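Local coordinates for protein arginine kinase (Anthopleura japonica, PDB 4RF6) that transfers the terminal phosphate of ATP to L-arginine, giving phospho-L-arginine and ADP, as a monomer that carries two phosphagen kinase units in one chain, at residues A[118-122]-A[355-359]; A[293-297]-A[361-366]; A[370-374]-A[408-414]; A[415-421]-A[552-557]. All blocks are in the same frame, centred on the assembly; numbering follows the deposited sequence.

Interaction 1: residues A[118-122]-A[355-359]; sequences PDLDP and VKALM
Leu120 reaches out of the loop 118-122 onto helix 355-359 and divides its two methyls between neighbouring residues of that helix. CD2 lies against the aliphatic stem of Lys356, 3.7 Å from Lys356 CB, with the two side chains running roughly at right angles. CD1 meets Val355, its closest approach being 4.0 Å to Val355 CG1. One turn further on, Met359 comes back over the loop: its CG is anti to the backbone N (chi1 -172°), and the bend at chi3 of 79° turns the methyl onto the Leu120 backbone. Met359 CE sits 3.3 Å from Leu120 O and 3.9 Å from Leu120 CB, while Met359 SD touches Asp121 CB at 4.0 Å.

Behind this first shell, the aspartates tie the loop down. The carboxylate of Asp121 turns to the backbone leading into strand 127-136, where OD1 takes the N-H of Arg125 and OD2 those of Tyr126 and Ile127; Ser244 holds Asp119 OD1. Ile127 also packs on both Leu120 and Val355, so strand 127-136 backs the apolar cluster, and Val355 in turn lies about 4 Å, side chain to side chain, from Val290, a predicted ATP-site residue.

One turn earlier on the helix, Tyr352 OH hydrogen-bonds Pro118 O. Between 118-122 and 355-359 themselves no hydrogen bond forms, and the contact is methyl, methylene and thioether packing.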
loop_
_atom_site.group_PDB
_atom_site.type_symbol
_atom_site.label_atom_id
_atom_site.label_comp_id
_atom_site.label_asym_id
_atom_site.label_seq_id
_atom_site.Cartn_x
_atom_site.Cartn_y
_atom_site.Cartn_z
ATOM N N PRO A 118 5.605 -19.417 5.760
ATOM C CA PRO A 118 6.739 -18.488 5.726
ATOM C C PRO A 118 6.470 -17.400 4.689
ATOM O O PRO A 118 6.040 -17.737 3.584
ATOM C CB PRO A 118 7.896 -19.368 5.251
ATOM C CG PRO A 118 7.483 -20.771 5.568
ATOM C CD PRO A 118 5.994 -20.798 5.421
ATOM N N ASP A 119 6.723 -16.136 5.031
ATOM C CA ASP A 119 6.372 -15.002 4.166
ATOM C C ASP A 119 6.840 -15.172 2.712
ATOM O O ASP A 119 8.039 -15.268 2.442
ATOM C CB ASP A 119 6.910 -13.694 4.757
ATOM C CG ASP A 119 6.240 -12.463 4.160
ATOM O OD1 ASP A 119 5.192 -12.611 3.492
ATOM O OD2 ASP A 119 6.761 -11.350 4.373
ATOM N N LEU A 120 5.882 -15.212 1.788
ATOM C CA LEU A 120 6.153 -15.529 0.381
ATOM C C LEU A 120 7.018 -14.502 -0.341
ATOM O O LEU A 120 7.916 -14.864 -1.107
ATOM C CB LEU A 120 4.841 -15.695 -0.396
ATOM C CG LEU A 120 4.057 -16.975 -0.137
ATOM C CD1 LEU A 120 2.713 -16.972 -0.852
ATOM C CD2 LEU A 120 4.885 -18.176 -0.556
ATOM N N ASP A 121 6.744 -13.225 -0.094
ATOM C CA ASP A 121 7.268 -12.163 -0.945
ATOM C C ASP A 121 7.523 -10.870 -0.162
ATOM O O ASP A 121 6.840 -9.868 -0.371
ATOM C CB ASP A 121 6.257 -11.931 -2.069
ATOM C CG ASP A 121 6.717 -10.915 -3.083
ATOM O OD1 ASP A 121 7.946 -10.746 -3.261
ATOM O OD2 ASP A 121 5.829 -10.293 -3.707
ATOM N N PRO A 122 8.513 -10.892 0.749
ATOM C CA PRO A 122 8.804 -9.717 1.579
ATOM C C PRO A 122 9.316 -8.557 0.741
ATOM O O PRO A 122 9.149 -7.404 1.128
ATOM C CB PRO A 122 9.944 -10.197 2.492
ATOM C CG PRO A 122 9.932 -11.682 2.409
ATOM C CD PRO A 122 9.432 -12.006 1.035
ATOM N N VAL A 355 -1.217 -19.493 -4.174
ATOM C CA VAL A 355 -0.521 -18.269 -4.580
ATOM C C VAL A 355 0.962 -18.545 -4.801
ATOM O O VAL A 355 1.567 -18.037 -5.750
ATOM C CB VAL A 355 -0.708 -17.134 -3.540
ATOM C CG1 VAL A 355 0.203 -15.954 -3.857
ATOM C CG2 VAL A 355 -2.164 -16.676 -3.497
ATOM N N LYS A 356 1.542 -19.361 -3.925
ATOM C CA LYS A 356 2.940 -19.755 -4.057
ATOM C C LYS A 356 3.214 -20.448 -5.391
ATOM O O LYS A 356 4.187 -20.130 -6.080
ATOM C CB LYS A 356 3.364 -20.665 -2.902
ATOM C CG LYS A 356 4.836 -21.079 -2.955
ATOM C CD LYS A 356 5.219 -21.989 -1.797
ATOM C CE LYS A 356 6.664 -22.450 -1.923
ATOM N NZ LYS A 356 7.136 -23.198 -0.721
ATOM N N ALA A 357 2.352 -21.392 -5.753
ATOM C CA ALA A 357 2.497 -22.113 -7.016
ATOM C C ALA A 357 2.389 -21.152 -8.193
ATOM O O ALA A 357 3.172 -21.235 -9.142
ATOM C CB ALA A 357 1.450 -23.206 -7.125
ATOM N N LEU A 358 1.410 -20.252 -8.127
ATOM C CA LEU A 358 1.232 -19.215 -9.142
ATOM C C LEU A 358 2.430 -18.270 -9.190
ATOM O O LEU A 358 2.836 -17.825 -10.268
ATOM C CB LEU A 358 -0.049 -18.412 -8.888
ATOM C CG LEU A 358 -1.397 -19.124 -9.021
ATOM C CD1 LEU A 358 -2.532 -18.249 -8.529
ATOM C CD2 LEU A 358 -1.652 -19.533 -10.460
ATOM N N MET A 359 2.989 -17.957 -8.023
ATOM C CA MET A 359 4.149 -17.074 -7.959
ATOM C C MET A 359 5.390 -17.743 -8.557
ATOM O O MET A 359 6.140 -17.115 -9.303
ATOM C CB MET A 359 4.417 -16.604 -6.522
ATOM C CG MET A 359 5.497 -15.530 -6.420
ATOM S SD MET A 359 5.637 -14.796 -4.772
ATOM C CE MET A 359 6.568 -16.065 -3.917
#

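Interaction 2: residues A[293-297]-A[361-366]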
loop_
_atom_site.group_PDB
_atom_site.type_symbol
_atom_site.label_atom_id
_atom_site.label_comp_id
_atom_site.label_asym_id
_atom_site.label_seq_id
_atom_site.Cartn_x
_atom_site.Cartn_y
_atom_site.Cartn_z
ATOM N N LYS A 293 0.615 -9.920 -8.989
ATOM C CA LYS A 293 0.883 -9.612 -10.389
ATOM C C LYS A 293 1.494 -10.818 -11.083
ATOM O O LYS A 293 2.672 -11.130 -10.886
ATOM C CB LYS A 293 1.831 -8.418 -10.496
ATOM C CG LYS A 293 2.176 -8.002 -11.918
ATOM C CD LYS A 293 2.645 -6.556 -11.935
ATOM C CE LYS A 293 2.770 -6.004 -13.350
ATOM N NZ LYS A 293 3.921 -6.575 -14.099
ATOM N N ILE A 294 0.686 -11.501 -11.888
ATOM C CA ILE A 294 1.121 -12.723 -12.556
ATOM C C ILE A 294 0.696 -12.797 -14.036
ATOM O O ILE A 294 0.028 -13.751 -14.444
ATOM C CB ILE A 294 0.613 -13.971 -11.791
ATOM C CG1 ILE A 294 -0.869 -13.815 -11.439
ATOM C CG2 ILE A 294 1.420 -14.193 -10.511
ATOM C CD1 ILE A 294 -1.473 -15.026 -10.728
ATOM N N PRO A 295 1.102 -11.802 -14.854
ATOM C CA PRO A 295 0.658 -11.840 -16.254
ATOM C C PRO A 295 1.256 -13.008 -17.042
ATOM O O PRO A 295 0.652 -13.452 -18.019
ATOM C CB PRO A 295 1.157 -10.503 -16.820
ATOM C CG PRO A 295 2.310 -10.134 -15.966
ATOM C CD PRO A 295 1.976 -10.642 -14.586
ATOM N N HIS A 296 2.417 -13.501 -16.621
ATOM C CA HIS A 296 3.052 -14.629 -17.294
ATOM C C HIS A 296 2.396 -15.959 -16.924
ATOM O O HIS A 296 2.135 -16.796 -17.789
ATOM C CB HIS A 296 4.547 -14.691 -16.963
ATOM C CG HIS A 296 5.330 -13.512 -17.448
ATOM N ND1 HIS A 296 5.762 -12.510 -16.606
ATOM C CD2 HIS A 296 5.766 -13.179 -18.685
ATOM C CE1 HIS A 296 6.430 -11.609 -17.305
ATOM N NE2 HIS A 296 6.446 -11.991 -18.569
ATOM N N ALA A 297 2.143 -16.152 -15.633
ATOM C CA ALA A 297 1.534 -17.386 -15.145
ATOM C C ALA A 297 0.136 -17.585 -15.735
ATOM O O ALA A 297 -0.329 -18.717 -15.890
ATOM C CB ALA A 297 1.482 -17.389 -13.619
ATOM N N LEU A 361 5.461 -19.904 -10.848
ATOM C CA LEU A 361 5.251 -19.875 -12.294
ATOM C C LEU A 361 5.721 -18.552 -12.893
ATOM O O LEU A 361 6.429 -18.533 -13.902
ATOM C CB LEU A 361 3.773 -20.080 -12.636
ATOM C CG LEU A 361 3.169 -21.482 -12.695
ATOM C CD1 LEU A 361 1.797 -21.416 -13.353
ATOM C CD2 LEU A 361 4.078 -22.455 -13.444
ATOM N N GLU A 362 5.308 -17.446 -12.276
ATOM C CA GLU A 362 5.737 -16.118 -12.706
ATOM C C GLU A 362 7.261 -15.999 -12.627
ATOM O O GLU A 362 7.901 -15.456 -13.532
ATOM C CB GLU A 362 5.070 -15.036 -11.846
ATOM C CG GLU A 362 5.286 -13.604 -12.342
ATOM C CD GLU A 362 4.553 -13.319 -13.637
ATOM O OE1 GLU A 362 3.601 -14.062 -13.950
ATOM O OE2 GLU A 362 4.928 -12.355 -14.339
ATOM N N LYS A 363 7.839 -16.525 -11.548
ATOM C CA LYS A 363 9.285 -16.454 -11.337
ATOM C C LYS A 363 10.077 -17.266 -12.367
ATOM O O LYS A 363 11.150 -16.837 -12.815
ATOM C CB LYS A 363 9.643 -16.895 -9.915
ATOM C CG LYS A 363 9.309 -15.866 -8.846
ATOM C CD LYS A 363 9.211 -16.488 -7.459
ATOM C CE LYS A 363 10.539 -17.068 -7.000
ATOM N NZ LYS A 363 10.465 -17.564 -5.594
ATOM N N GLU A 364 9.555 -18.436 -12.729
ATOM C CA GLU A 364 10.179 -19.283 -13.746
ATOM C C GLU A 364 10.221 -18.544 -15.069
ATOM O O GLU A 364 11.228 -18.548 -15.767
ATOM C CB GLU A 364 9.384 -20.578 -13.942
ATOM C CG GLU A 364 9.597 -21.663 -12.895
ATOM C CD GLU A 364 8.761 -22.898 -13.188
ATOM O OE1 GLU A 364 8.331 -23.054 -14.350
ATOM O OE2 GLU A 364 8.524 -23.700 -12.260
ATOM N N ALA A 365 9.104 -17.913 -15.407
ATOM C CA ALA A 365 8.975 -17.181 -16.660
ATOM C C ALA A 365 9.956 -16.018 -16.714
ATOM O O ALA A 365 10.565 -15.748 -17.754
ATOM C CB ALA A 365 7.558 -16.681 -16.828
ATOM N N ILE A 366 10.101 -15.330 -15.583
ATOM C CA ILE A 366 10.980 -14.167 -15.486
ATOM C C ILE A 366 12.473 -14.533 -15.458
ATOM O O ILE A 366 13.275 -13.919 -16.157
ATOM C CB ILE A 366 10.572 -13.271 -14.288
ATOM C CG1 ILE A 366 9.259 -12.549 -14.611
ATOM C CG2 ILE A 366 11.671 -12.265 -13.955
ATOM C CD1 ILE A 366 8.522 -12.015 -13.406
#
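A histidine-carboxylate pair joins the turn that follows strand 286-293 to the last part of the long helix 344-370, within the catalytic domain of the first kinase unit. Glu362 is the hub. Its CG stands anti to the backbone N, but the chain bends at chi2 (69°) and brings the carboxylate back under the start of the short helix at 295-298. OE2 lies at the edge of the His296 ring, with ring and carboxylate planes turned 41° apart. The 2.4 Å between His296 ND1 and Glu362 OE2 is shorter than an ordinary hydrogen bond, and its exact length is doubtful. The other oxygen faces the backbone: Ala297 N gives Glu362 OE1 a hydrogen bond of 3.1 Å, arriving nearly along the C-O axis, and His296 N adds a weak one of 3.0 Å to the same OE1.

Apolar contacts flank the pair. Ala365 CB packs on His296 CB at 3.6 Å, and Ile366 CG1 approaches His296 CE1 at 4.0 Å. Next to Glu362, Leu361 CB meets Ala297 CB at 3.7 Å, and Leu361 also reaches Ile306 of helix 303-310. Tyr126 lies against Glu362 and Ile366, and Lys369 makes a weak hydrogen bond with His296 NE2.

One buried carboxylate thus takes N-H groups at a helix start while its other oxygen pairs with the histidine ring. Those amides would be expected to stabilise its negative charge, which ties the turn to the long helix through one side chain.

Interaction 3: residues A[370-374]-A[408-414]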
loop_
_atom_site.group_PDB
_atom_site.type_symbol
_atom_site.label_atom_id
_atom_site.label_comp_id
_atom_site.label_asym_id
_atom_site.label_seq_id
_atom_site.Cartn_x
_atom_site.Cartn_y
_atom_site.Cartn_z
ATOM N N ARG A 370 15.314 -13.391 -18.111
ATOM C CA ARG A 370 16.465 -12.674 -17.562
ATOM C C ARG A 370 17.762 -13.478 -17.705
ATOM O O ARG A 370 18.850 -12.962 -17.450
ATOM C CB ARG A 370 16.231 -12.319 -16.088
ATOM C CG ARG A 370 15.109 -11.313 -15.846
ATOM C CD ARG A 370 15.110 -10.799 -14.409
ATOM N NE ARG A 370 14.338 -9.566 -14.276
ATOM C CZ ARG A 370 14.339 -8.781 -13.200
ATOM N NH1 ARG A 370 15.068 -9.092 -12.137
ATOM N NH2 ARG A 370 13.602 -7.680 -13.190
ATOM N N SER A 371 17.642 -14.735 -18.124
ATOM C CA SER A 371 18.799 -15.622 -18.250
ATOM C C SER A 371 19.664 -15.258 -19.450
ATOM O O SER A 371 20.762 -15.793 -19.622
ATOM C CB SER A 371 18.340 -17.070 -18.402
ATOM O OG SER A 371 17.613 -17.240 -19.606
ATOM N N VAL A 372 19.164 -14.342 -20.272
ATOM C CA VAL A 372 19.781 -14.007 -21.548
ATOM C C VAL A 372 20.114 -12.511 -21.628
ATOM O O VAL A 372 19.394 -11.689 -21.063
ATOM C CB VAL A 372 18.838 -14.436 -22.698
ATOM C CG1 VAL A 372 18.971 -13.534 -23.916
ATOM C CG2 VAL A 372 19.085 -15.893 -23.060
ATOM N N PHE A 373 21.214 -12.170 -22.301
ATOM C CA PHE A 373 21.589 -10.774 -22.528
ATOM C C PHE A 373 20.424 -9.984 -23.116
ATOM O O PHE A 373 19.781 -10.432 -24.065
ATOM C CB PHE A 373 22.796 -10.690 -23.463
ATOM C CG PHE A 373 23.381 -9.311 -23.574
ATOM C CD1 PHE A 373 24.353 -8.885 -22.679
ATOM C CD2 PHE A 373 22.958 -8.439 -24.571
ATOM C CE1 PHE A 373 24.898 -7.619 -22.774
ATOM C CE2 PHE A 373 23.495 -7.174 -24.675
ATOM C CZ PHE A 373 24.468 -6.758 -23.772
ATOM N N PRO A 374 20.143 -8.805 -22.544
ATOM C CA PRO A 374 19.012 -7.988 -22.998
ATOM C C PRO A 374 19.203 -7.554 -24.448
ATOM O O PRO A 374 19.933 -6.595 -24.704
ATOM C CB PRO A 374 19.065 -6.763 -22.072
ATOM C CG PRO A 374 19.936 -7.176 -20.912
ATOM C CD PRO A 374 20.917 -8.145 -21.478
ATOM N N SER A 408 19.768 -8.906 -7.778
ATOM C CA SER A 408 20.544 -9.404 -8.912
ATOM C C SER A 408 21.033 -8.259 -9.793
ATOM O O SER A 408 20.619 -7.110 -9.628
ATOM C CB SER A 408 19.718 -10.369 -9.758
ATOM O OG SER A 408 18.727 -9.668 -10.488
ATOM N N LEU A 409 21.924 -8.576 -10.726
ATOM C CA LEU A 409 22.350 -7.602 -11.725
ATOM C C LEU A 409 21.149 -7.114 -12.519
ATOM O O LEU A 409 21.024 -5.921 -12.811
ATOM C CB LEU A 409 23.365 -8.217 -12.688
ATOM C CG LEU A 409 23.821 -7.285 -13.811
ATOM C CD1 LEU A 409 24.699 -6.188 -13.249
ATOM C CD2 LEU A 409 24.558 -8.044 -14.910
ATOM N N TYR A 410 20.264 -8.041 -12.878
ATOM C CA TYR A 410 19.121 -7.680 -13.705
ATOM C C TYR A 410 18.174 -6.756 -12.952
ATOM O O TYR A 410 17.568 -5.869 -13.557
ATOM C CB TYR A 410 18.377 -8.914 -14.226
ATOM C CG TYR A 410 17.910 -8.743 -15.659
ATOM C CD1 TYR A 410 17.000 -7.746 -16.000
ATOM C CD2 TYR A 410 18.385 -9.570 -16.666
ATOM C CE1 TYR A 410 16.576 -7.578 -17.307
ATOM C CE2 TYR A 410 17.966 -9.415 -17.977
ATOM C CZ TYR A 410 17.065 -8.419 -18.290
ATOM O OH TYR A 410 16.647 -8.260 -19.592
ATOM N N ASP A 411 18.045 -6.961 -11.639
ATOM C CA ASP A 411 17.316 -6.010 -10.801
ATOM C C ASP A 411 17.881 -4.605 -11.008
ATOM O O ASP A 411 17.134 -3.640 -11.200
ATOM C CB ASP A 411 17.425 -6.382 -9.313
ATOM C CG ASP A 411 16.602 -7.600 -8.951
ATOM O OD1 ASP A 411 15.595 -7.856 -9.643
ATOM O OD2 ASP A 411 16.958 -8.292 -7.971
ATOM N N CYS A 412 19.207 -4.500 -10.979
ATOM C CA CYS A 412 19.872 -3.199 -11.064
ATOM C C CYS A 412 19.709 -2.522 -12.418
ATOM O O CYS A 412 19.590 -1.301 -12.495
ATOM C CB CYS A 412 21.360 -3.341 -10.748
ATOM S SG CYS A 412 21.693 -3.748 -9.027
ATOM N N ILE A 413 19.696 -3.315 -13.487
ATOM C CA ILE A 413 19.676 -2.751 -14.832
ATOM C C ILE A 413 18.267 -2.667 -15.413
ATOM O O ILE A 413 18.064 -2.097 -16.489
ATOM C CB ILE A 413 20.575 -3.563 -15.785
ATOM C CG1 ILE A 413 19.898 -4.891 -16.146
ATOM C CG2 ILE A 413 21.949 -3.797 -15.150
ATOM C CD1 ILE A 413 20.619 -5.668 -17.220
ATOM N N ASN A 414 17.291 -3.217 -14.694
ATOM C CA ASN A 414 15.929 -3.350 -15.221
ATOM C C ASN A 414 15.323 -2.062 -15.788
ATOM O O ASN A 414 14.756 -2.067 -16.881
ATOM C CB ASN A 414 14.990 -3.980 -14.182
ATOM C CG ASN A 414 13.652 -4.376 -14.779
ATOM O OD1 ASN A 414 13.570 -5.323 -15.565
ATOM N ND2 ASN A 414 12.596 -3.645 -14.418
HETATM O O HOH W 1 13.510 -6.142 -10.919
HETATM O O HOH W 2 16.722 -11.381 -11.490
HETATM O O HOH W 3 16.967 -10.574 -20.963
#
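Arg370 lies flat along the Tyr410 ring, and this packing is the tight part of the contact. Arg370 CG sits over the centre of one face, 3.8 Å from the ring centroid and 12° off its normal, a CH-pi contact. Because the arginine chain is extended from CG to NE (chi2 -169°), the guanidinium continues past the ring edge, only 14° from parallel, with Tyr410 CD1 over one of its faces. The opposite face of the ring has Ile413 CD1 above it, and that methyl also meets Pro374 CG at 4.0 Å. Phe395 and Val417 also pack on Pro374.

The far end of the arginine is polar and wetter. Arg370 NH1 makes a salt bridge of 2.8 Å to Asp411 OD1; the oxygen lies in the guanidinium plane, but the N-H comes from above the carboxylate plane. NH2 has a weak bond to Asn414 OD1, whose amide nitrogen is held by Ala556. One water joins NH2 to Asp411 OD1 and another joins NH1 to Ser408 OG, while at the tyrosine end a third bridges Val372 O and Tyr410 OH.

Asp411 is held in place by a capping box: its N bonds to Ser408 OG, and its OD2 accepts from Ser408 N at 2.9 Å. OD2 also forms a salt bridge with Arg125 from the first kinase unit. With two arginines and the helix N terminus around it, this carboxylate is probably stabilised as an anion, linking the helix start to the connection between the two units.

Interaction 4: residues A[415-421]-A[552-557]; sequences SGVENLD and RFLEAA
Asn419, Ser415 and Phe553 share most of the surface buried here. Just past the end of its helix, Asn419 lays CB against the phenyl group of Phe553, 3.6 Å from Phe553 CE1, with amide and ring planes 46° apart. Its ND2 turns back to Ser415 O, meeting a lone pair in the carbonyl plane, and gives Arg552 O a weak bond; OD1 accepts from Arg552 NH1 at 3.2 Å. Ser415 works one turn earlier: with OG anti to the backbone N (chi1 -167°), the hydroxyl donates to Phe553 O at 2.6 Å, and Ser415 CA rests 3.7 Å from Ala556 CB. Phe553 CZ also lies over one face of the Arg552 guanidinium, which grips Asp421 end-on. NH1 reaches Asp421 OD1 at 2.8 Å and NH2 reaches Asp421 OD2 at 3.2 Å, the two flat groups lying nearly coplanar.

Tyr427 packs on Ser415 and Ala557, and Ser422 on Phe553. The contact joins the end of helix 409-418, in the N-terminal domain of the second kinase unit, to the short helix 552-557 of its catalytic domain, which precedes strand 568-572 of the eight-stranded antiparallel sheet.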
loop_
_atom_site.group_PDB
_atom_site.type_symbol
_atom_site.label_atom_id
_atom_site.label_comp_id
_atom_site.label_asym_id
_atom_site.label_seq_id
_atom_site.Cartn_x
_atom_site.Cartn_y
_atom_site.Cartn_z
ATOM N N SER A 415 15.455 -0.958 -15.062
ATOM C CA SER A 415 14.871 0.301 -15.511
ATOM C C SER A 415 15.469 0.782 -16.831
ATOM O O SER A 415 14.781 1.412 -17.639
ATOM C CB SER A 415 15.036 1.380 -14.444
ATOM O OG SER A 415 14.216 2.497 -14.736
ATOM N N GLY A 416 16.752 0.496 -17.044
ATOM C CA GLY A 416 17.413 0.879 -18.282
ATOM C C GLY A 416 17.076 -0.072 -19.416
ATOM O O GLY A 416 17.169 0.288 -20.594
ATOM N N VAL A 417 16.692 -1.294 -19.058
ATOM C CA VAL A 417 16.230 -2.268 -20.043
ATOM C C VAL A 417 14.778 -1.974 -20.445
ATOM O O VAL A 417 14.423 -2.076 -21.624
ATOM C CB VAL A 417 16.399 -3.719 -19.537
ATOM C CG1 VAL A 417 15.702 -4.708 -20.461
ATOM C CG2 VAL A 417 17.873 -4.075 -19.427
ATOM N N GLU A 418 13.948 -1.588 -19.474
ATOM C CA GLU A 418 12.552 -1.239 -19.759
ATOM C C GLU A 418 12.410 0.156 -20.368
ATOM O O GLU A 418 11.516 0.404 -21.179
ATOM C CB GLU A 418 11.686 -1.349 -18.497
ATOM C CG GLU A 418 11.475 -2.772 -18.000
ATOM C CD GLU A 418 10.735 -3.653 -19.001
ATOM O OE1 GLU A 418 9.929 -3.121 -19.794
ATOM O OE2 GLU A 418 10.963 -4.879 -18.983
ATOM N N ASN A 419 13.291 1.067 -19.967
ATOM C CA ASN A 419 13.284 2.418 -20.505
ATOM C C ASN A 419 14.540 2.699 -21.336
ATOM O O ASN A 419 15.514 3.260 -20.833
ATOM C CB ASN A 419 13.140 3.445 -19.378
ATOM C CG ASN A 419 11.872 3.245 -18.562
ATOM O OD1 ASN A 419 10.798 3.726 -18.933
ATOM N ND2 ASN A 419 11.990 2.528 -17.447
ATOM N N LEU A 420 14.492 2.317 -22.611
ATOM C CA LEU A 420 15.631 2.415 -23.527
ATOM C C LEU A 420 16.212 3.825 -23.611
ATOM O O LEU A 420 17.394 4.004 -23.920
ATOM C CB LEU A 420 15.219 1.950 -24.926
ATOM C CG LEU A 420 14.648 0.540 -25.056
ATOM C CD1 LEU A 420 13.440 0.510 -25.983
ATOM C CD2 LEU A 420 15.712 -0.400 -25.566
ATOM N N ASP A 421 15.378 4.819 -23.327
ATOM C CA ASP A 421 15.773 6.219 -23.426
ATOM C C ASP A 421 16.324 6.773 -22.112
ATOM O O ASP A 421 16.404 7.992 -21.932
ATOM C CB ASP A 421 14.578 7.067 -23.863
ATOM C CG ASP A 421 13.576 7.278 -22.740
ATOM O OD1 ASP A 421 13.121 6.277 -22.144
ATOM O OD2 ASP A 421 13.261 8.450 -22.442
ATOM N N ARG A 552 8.137 6.474 -14.597
ATOM C CA ARG A 552 8.381 5.147 -15.164
ATOM C C ARG A 552 9.799 4.633 -14.905
ATOM O O ARG A 552 10.038 3.424 -14.934
ATOM C CB ARG A 552 8.108 5.146 -16.671
ATOM C CG ARG A 552 9.018 6.081 -17.463
ATOM C CD ARG A 552 8.559 6.246 -18.910
ATOM N NE ARG A 552 9.082 7.479 -19.502
ATOM C CZ ARG A 552 10.140 7.546 -20.308
ATOM N NH1 ARG A 552 10.807 6.446 -20.647
ATOM N NH2 ARG A 552 10.527 8.723 -20.784
ATOM N N PHE A 553 10.743 5.540 -14.680
ATOM C CA PHE A 553 12.117 5.121 -14.422
ATOM C C PHE A 553 12.200 4.534 -13.020
ATOM O O PHE A 553 12.808 3.483 -12.813
ATOM C CB PHE A 553 13.091 6.292 -14.580
ATOM C CG PHE A 553 13.109 6.880 -15.963
ATOM C CD1 PHE A 553 13.761 6.226 -17.001
ATOM C CD2 PHE A 553 12.475 8.086 -16.222
ATOM C CE1 PHE A 553 13.773 6.763 -18.274
ATOM C CE2 PHE A 553 12.482 8.631 -17.491
ATOM C CZ PHE A 553 13.131 7.972 -18.520
ATOM N N LEU A 554 11.570 5.216 -12.069
ATOM C CA LEU A 554 11.471 4.723 -10.698
ATOM C C LEU A 554 10.588 3.479 -10.592
ATOM O O LEU A 554 10.906 2.535 -9.860
ATOM C CB LEU A 554 10.956 5.837 -9.782
ATOM C CG LEU A 554 11.932 7.012 -9.700
ATOM C CD1 LEU A 554 11.429 8.141 -8.806
ATOM C CD2 LEU A 554 13.283 6.518 -9.223
ATOM N N GLU A 555 9.474 3.482 -11.319
ATOM C CA GLU A 555 8.586 2.324 -11.361
ATOM C C GLU A 555 9.339 1.062 -11.768
ATOM O O GLU A 555 9.227 0.016 -11.115
ATOM C CB GLU A 555 7.416 2.579 -12.320
ATOM C CG GLU A 555 6.479 1.386 -12.481
ATOM C CD GLU A 555 5.696 1.064 -11.216
ATOM O OE1 GLU A 555 5.357 1.999 -10.462
ATOM O OE2 GLU A 555 5.419 -0.130 -10.981
ATOM N N ALA A 556 10.126 1.157 -12.836
ATOM C CA ALA A 556 10.834 -0.020 -13.344
ATOM C C ALA A 556 12.019 -0.405 -12.452
ATOM O O ALA A 556 12.499 -1.536 -12.491
ATOM C CB ALA A 556 11.284 0.207 -14.776
ATOM N N ALA A 557 12.492 0.549 -11.656
ATOM C CA ALA A 557 13.614 0.309 -10.756
ATOM C C ALA A 557 13.153 -0.392 -9.482
ATOM O O ALA A 557 13.972 -0.873 -8.702
ATOM C CB ALA A 557 14.302 1.622 -10.413
#

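From the N terminus, interaction 1 closes the longest loop, bringing the segment before strand 127-136 onto helix 344-370 and so spanning most of the first kinase unit. Interaction 2 crosses it, since 293-297 falls inside that loop while 361-366 lies beyond it; the two share the helix and touch where Leu358 O meets Ala297 CB. That helix runs straight into 370-374, where interaction 3 closes a short loop within the N-terminal domain of the second unit. Interaction 4 follows in series on the same helix 409-418, tying it to the second catalytic domain, and the two touch where Tyr410 OH packs on Val417 CG1.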